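Local coordinates for FMN-binding protein (Syntrophomonas wolfei subsp. wolfei, PDB 3IN6), which binds flavin mononucleotide and is probably a split-barrel flavoprotein, although its reaction is not established, at residues A[18-22]-A[139-143]; A[54-60]-A[135-139]. Residues are numbered along the deposited sequence.

In the fold
Starting at the N terminus, helix 2-28 supplies the first segment of contact 1, which meets the far end of strand 131-141 and so closes a loop over most of the chain. Contact 2 closes a shorter loop within that span: the hairpin formed by strands 52-55 and 59-64 is placed beside the same final strand. The two contacts are therefore nested, and their second segments follow one another, sharing K139. Together they tie the long helix, the edge hairpin and strand 131-141 into one unit. The helix and hairpin also meet directly, with L19 CD2 lying 3.4 Å from D57 O and L19 O 3.5 Å from M54 CE.

Contact 1 (A[18-22]-A[139-143])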
loop_
_atom_site.group_PDB
_atom_site.type_symbol
_atom_site.label_atom_id
_atom_site.label_comp_id
_atom_site.label_asym_id
_atom_site.label_seq_id
_atom_site.Cartn_x
_atom_site.Cartn_y
_atom_site.Cartn_z
ATOM N N LEU A 18 3.624 -14.325 13.741
ATOM C CA LEU A 18 3.075 -13.257 12.915
ATOM C C LEU A 18 2.390 -12.189 13.764
ATOM O O LEU A 18 2.597 -10.989 13.528
ATOM C CB LEU A 18 2.115 -13.830 11.886
ATOM C CG LEU A 18 2.816 -14.636 10.790
ATOM C CD1 LEU A 18 1.826 -15.546 10.056
ATOM C CD2 LEU A 18 3.535 -13.685 9.825
ATOM N N LEU A 19 1.585 -12.616 14.744
ATOM C CA LEU A 19 0.907 -11.683 15.648
ATOM C C LEU A 19 1.921 -10.807 16.400
ATOM O O LEU A 19 1.713 -9.602 16.566
ATOM C CB LEU A 19 0.033 -12.434 16.654
ATOM C CG LEU A 19 -1.279 -13.035 16.119
ATOM C CD1 LEU A 19 -1.814 -14.152 17.017
ATOM C CD2 LEU A 19 -2.287 -11.907 15.940
ATOM N N GLU A 20 3.007 -11.396 16.868
ATOM C CA GLU A 20 3.994 -10.599 17.628
ATOM C C GLU A 20 4.765 -9.629 16.760
ATOM O O GLU A 20 4.971 -8.479 17.141
ATOM C CB GLU A 20 4.899 -11.485 18.451
ATOM C CG GLU A 20 4.103 -12.259 19.507
ATOM C CD GLU A 20 3.279 -11.333 20.385
ATOM O OE1 GLU A 20 3.858 -10.399 20.978
ATOM O OE2 GLU A 20 2.060 -11.540 20.482
ATOM N N LYS A 21 5.165 -10.073 15.579
ATOM C CA LYS A 21 5.866 -9.199 14.652
ATOM C C LYS A 21 4.958 -8.037 14.261
ATOM O O LYS A 21 5.394 -6.901 14.195
ATOM C CB LYS A 21 6.285 -9.970 13.415
ATOM C CG LYS A 21 7.263 -9.229 12.541
ATOM C CD LYS A 21 7.732 -10.157 11.447
ATOM C CE LYS A 21 8.934 -9.630 10.739
ATOM N NZ LYS A 21 9.406 -10.610 9.730
ATOM N N ALA A 22 3.686 -8.335 14.023
ATOM C CA ALA A 22 2.709 -7.316 13.675
ATOM C C ALA A 22 2.533 -6.325 14.827
ATOM O O ALA A 22 2.537 -5.109 14.611
ATOM C CB ALA A 22 1.372 -7.972 13.322
ATOM N N LYS A 139 -6.212 -11.485 8.880
ATOM C CA LYS A 139 -5.081 -12.292 8.440
ATOM C C LYS A 139 -3.815 -11.437 8.554
ATOM O O LYS A 139 -3.885 -10.197 8.416
ATOM C CB LYS A 139 -5.299 -12.728 6.984
ATOM C CG LYS A 139 -4.186 -13.574 6.369
ATOM C CD LYS A 139 -4.506 -13.977 4.927
ATOM C CE LYS A 139 -4.543 -12.772 3.971
ATOM N NZ LYS A 139 -4.949 -13.122 2.565
ATOM N N ILE A 140 -2.677 -12.084 8.810
ATOM C CA ILE A 140 -1.368 -11.412 8.889
ATOM C C ILE A 140 -0.378 -12.186 8.014
ATOM O O ILE A 140 -0.212 -13.386 8.184
ATOM C CB ILE A 140 -0.820 -11.361 10.317
ATOM C CG1 ILE A 140 -1.777 -10.593 11.229
ATOM C CG2 ILE A 140 0.624 -10.731 10.343
ATOM C CD1 ILE A 140 -1.330 -10.521 12.721
ATOM N N LEU A 141 0.267 -11.524 7.058
ATOM C CA LEU A 141 1.215 -12.225 6.217
ATOM C C LEU A 141 2.546 -11.512 6.274
ATOM O O LEU A 141 2.600 -10.327 6.578
ATOM C CB LEU A 141 0.726 -12.331 4.768
ATOM C CG LEU A 141 -0.490 -13.238 4.490
ATOM C CD1 LEU A 141 -0.971 -13.048 3.046
ATOM C CD2 LEU A 141 -0.187 -14.739 4.801
ATOM N N PRO A 142 3.634 -12.241 6.006
ATOM C CA PRO A 142 4.944 -11.585 5.936
ATOM C C PRO A 142 4.951 -10.677 4.702
ATOM O O PRO A 142 4.065 -10.796 3.859
ATOM C CB PRO A 142 5.918 -12.749 5.718
ATOM C CG PRO A 142 5.165 -13.978 6.034
ATOM C CD PRO A 142 3.727 -13.689 5.778
ATOM N N VAL A 143 5.942 -9.804 4.594
ATOM C CA VAL A 143 6.063 -8.883 3.458
ATOM C C VAL A 143 6.018 -9.561 2.096
ATOM O O VAL A 143 5.220 -9.167 1.251
ATOM C CB VAL A 143 7.325 -7.989 3.585
ATOM C CG1 VAL A 143 7.770 -7.469 2.234
ATOM C CG2 VAL A 143 7.025 -6.849 4.539
#
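I140 is the residue most covered here, giving up 103 Å² to helix 18-22, with L18 next at 74 Å². Both point their CA-CB bonds toward the opposite segment, and their CA atoms, 6.3 Å apart, are the nearest across it. The side chains meet with L18 CB 3.8 Å from I140 CG2, while L18 CD1 also reaches the strand backbone, 3.5 Å from I140 O. With chi1 m and chi2 t, I140 extends CD1 beneath the helix, where it lies 3.8 Å from A22 CB and 3.6 Å from L19 CD2. L18 and A22 are one turn apart, linked by the bond from A22 N to L18 O (2.9 Å), so they offer I140 a continuous apolar face. L19 starts away from the strand, yet its end swings back to complete this pocket. The helix crosses the strand almost at right angles, 80° between the short axes at a closest approach of 8.6 Å, and thereby packs helix 2-28 against strands of an antiparallel sheet whose order is consistent with the FMN-binding split barrel. I96 of strand 92-106 packs on both A22 and I140, extending the apolar cluster into the sheet. I140 N donates a hydrogen bond to O4 of an MPD molecule, probably from the crystallisation liquor, which also lies close to L18. Farther along, P142 CD is 4.1 Å from L18 CD2. The CA-CB bond of L141 points away from the helix, and its side chain packs on R97, an FMN-binding residue; P142 lies beside L145, which also binds FMN.

Contact 2 (A[54-60]-A[135-139]); sequences MIGDDTI and FKIVK
Strand pairing here runs back into a hairpin loop: D58, with phi/psi of -126/1 and thus outside the strand conformation, still gives its carbonyl to strand 131-141, I137 N to D58 O being 2.9 Å. Strands 52-55 and 59-64 form this beta hairpin at the edge of an antiparallel sheet consistent with the FMN-binding split barrel. I55 and T59 close the three-residue loop, with I55 N to T59 O at 2.9 Å and a weak return bond from T59 N to I55 O at 3.2 Å. G56 takes phi/psi of 65/-137, a positive phi that favours glycine, and T59 OG1 donates to D58 OD1 at 2.7 Å. D57 turns away from strand 135-139, its carboxylate forming salt bridges with R16 and R23 of helix 2-28.

The register sets T59 opposite K136 as a non-hydrogen-bonded pair (CA-CA 4.8 Å) and I60 opposite F135 as a hydrogen-bonded pair. I60 N donates to F135 O at 3.0 Å, and F135 N returns a short bond of 2.6 Å to I60 O. CA-H...O contacts run from T59 CA to F135 O (3.2 Å) and from K136 CA to D58 O (3.3 Å). Beyond I137 the strand carries a classic bulge, V138 and K139 both facing Y99. I60 and F135 share one face, their CB atoms 4.3 Å apart, and F82 meets the F135 ring edge-to-face. I137 (chi1 m, chi2 t) is the most covered residue: its CG1 lies 4.1 Å from I60 CG1, and its CD1 ends 3.8 Å from D57 O and 4.0 Å from CE of M54, a selenomethionine.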
loop_
_atom_site.group_PDB
_atom_site.type_symbol
_atom_site.label_atom_id
_atom_site.label_comp_id
_atom_site.label_asym_id
_atom_site.label_seq_id
_atom_site.Cartn_x
_atom_site.Cartn_y
_atom_site.Cartn_z
HETATM N N MSE A 54 -2.373 -1.755 17.967
HETATM C CA MSE A 54 -2.929 -3.114 17.934
HETATM C C MSE A 54 -3.195 -3.535 19.385
HETATM O O MSE A 54 -2.333 -3.369 20.257
HETATM C CB MSE A 54 -1.988 -4.079 17.227
HETATM C CG MSE A 54 -2.312 -5.536 17.408
HETATM SE SE MSE A 54 -1.196 -6.549 16.187
HETATM C CE MSE A 54 -1.517 -8.367 16.832
ATOM N N ILE A 55 -4.418 -4.011 19.624
ATOM C CA ILE A 55 -4.891 -4.434 20.945
ATOM C C ILE A 55 -5.220 -5.926 20.853
ATOM O O ILE A 55 -5.939 -6.359 19.947
ATOM C CB ILE A 55 -6.159 -3.620 21.362
ATOM C CG1 ILE A 55 -5.845 -2.119 21.405
ATOM C CG2 ILE A 55 -6.703 -4.087 22.699
ATOM C CD1 ILE A 55 -7.070 -1.234 21.420
ATOM N N GLY A 56 -4.671 -6.707 21.776
ATOM C CA GLY A 56 -4.874 -8.146 21.789
ATOM C C GLY A 56 -4.253 -8.779 20.556
ATOM O O GLY A 56 -3.128 -8.425 20.151
ATOM N N ASP A 57 -5.000 -9.714 19.978
ATOM C CA ASP A 57 -4.618 -10.436 18.777
ATOM C C ASP A 57 -5.615 -10.212 17.651
ATOM O O ASP A 57 -5.416 -10.742 16.544
ATOM C CB ASP A 57 -4.629 -11.945 19.061
ATOM C CG ASP A 57 -3.526 -12.392 20.030
ATOM O OD1 ASP A 57 -2.462 -11.744 20.115
ATOM O OD2 ASP A 57 -3.720 -13.428 20.700
ATOM N N ASP A 58 -6.680 -9.455 17.919
ATOM C CA ASP A 58 -7.758 -9.287 16.963
ATOM C C ASP A 58 -8.141 -7.845 16.601
ATOM O O ASP A 58 -9.025 -7.652 15.788
ATOM C CB ASP A 58 -8.992 -10.031 17.496
ATOM C CG ASP A 58 -9.345 -9.641 18.938
ATOM O OD1 ASP A 58 -9.245 -8.452 19.298
ATOM O OD2 ASP A 58 -9.709 -10.542 19.729
ATOM N N THR A 59 -7.466 -6.836 17.143
ATOM C CA THR A 59 -7.925 -5.461 16.922
ATOM C C THR A 59 -6.834 -4.453 16.567
ATOM O O THR A 59 -5.743 -4.483 17.125
ATOM C CB THR A 59 -8.599 -4.932 18.214
ATOM O OG1 THR A 59 -9.611 -5.843 18.659
ATOM C CG2 THR A 59 -9.205 -3.546 18.022
ATOM N N ILE A 60 -7.142 -3.562 15.627
ATOM C CA ILE A 60 -6.278 -2.412 15.331
ATOM C C ILE A 60 -7.189 -1.192 15.420
ATOM O O ILE A 60 -8.310 -1.199 14.899
ATOM C CB ILE A 60 -5.567 -2.468 13.947
ATOM C CG1 ILE A 60 -4.493 -3.550 13.927
ATOM C CG2 ILE A 60 -4.879 -1.129 13.639
ATOM C CD1 ILE A 60 -3.966 -3.826 12.531
ATOM N N PHE A 135 -10.683 -1.722 13.866
ATOM C CA PHE A 135 -10.565 -2.815 12.895
ATOM C C PHE A 135 -10.444 -4.191 13.524
ATOM O O PHE A 135 -9.853 -4.345 14.569
ATOM C CB PHE A 135 -9.344 -2.647 11.980
ATOM C CG PHE A 135 -9.332 -1.373 11.183
ATOM C CD1 PHE A 135 -9.893 -1.326 9.919
ATOM C CD2 PHE A 135 -8.681 -0.236 11.671
ATOM C CE1 PHE A 135 -9.852 -0.138 9.159
ATOM C CE2 PHE A 135 -8.632 0.943 10.924
ATOM C CZ PHE A 135 -9.229 0.989 9.659
ATOM N N LYS A 136 -11.006 -5.189 12.846
ATOM C CA LYS A 136 -10.841 -6.581 13.226
ATOM C C LYS A 136 -9.761 -7.112 12.321
ATOM O O LYS A 136 -9.814 -6.893 11.099
ATOM C CB LYS A 136 -12.135 -7.382 13.015
ATOM C CG LYS A 136 -11.957 -8.901 13.146
ATOM C CD LYS A 136 -13.266 -9.644 12.795
ATOM C CE LYS A 136 -13.074 -11.163 12.787
ATOM N NZ LYS A 136 -14.321 -11.897 12.387
ATOM N N ILE A 137 -8.777 -7.799 12.910
ATOM C CA ILE A 137 -7.685 -8.379 12.148
ATOM C C ILE A 137 -8.180 -9.692 11.581
ATOM O O ILE A 137 -8.658 -10.550 12.313
ATOM C CB ILE A 137 -6.444 -8.670 12.989
ATOM C CG1 ILE A 137 -5.828 -7.376 13.548
ATOM C CG2 ILE A 137 -5.439 -9.444 12.148
ATOM C CD1 ILE A 137 -4.729 -7.611 14.493
ATOM N N VAL A 138 -8.006 -9.860 10.281
ATOM C CA VAL A 138 -8.513 -11.021 9.559
ATOM C C VAL A 138 -7.414 -12.002 9.120
ATOM O O VAL A 138 -7.659 -13.208 9.001
ATOM C CB VAL A 138 -9.367 -10.511 8.372
ATOM C CG1 VAL A 138 -9.344 -11.451 7.201
ATOM C CG2 VAL A 138 -10.804 -10.231 8.856
ATOM N N LYS A 139 -6.212 -11.485 8.880
ATOM C CA LYS A 139 -5.081 -12.292 8.440
ATOM C C LYS A 139 -3.815 -11.437 8.554
ATOM O O LYS A 139 -3.885 -10.197 8.416
ATOM C CB LYS A 139 -5.299 -12.728 6.984
ATOM C CG LYS A 139 -4.186 -13.574 6.369
ATOM C CD LYS A 139 -4.506 -13.977 4.927
ATOM C CE LYS A 139 -4.543 -12.772 3.971
ATOM N NZ LYS A 139 -4.949 -13.122 2.565
#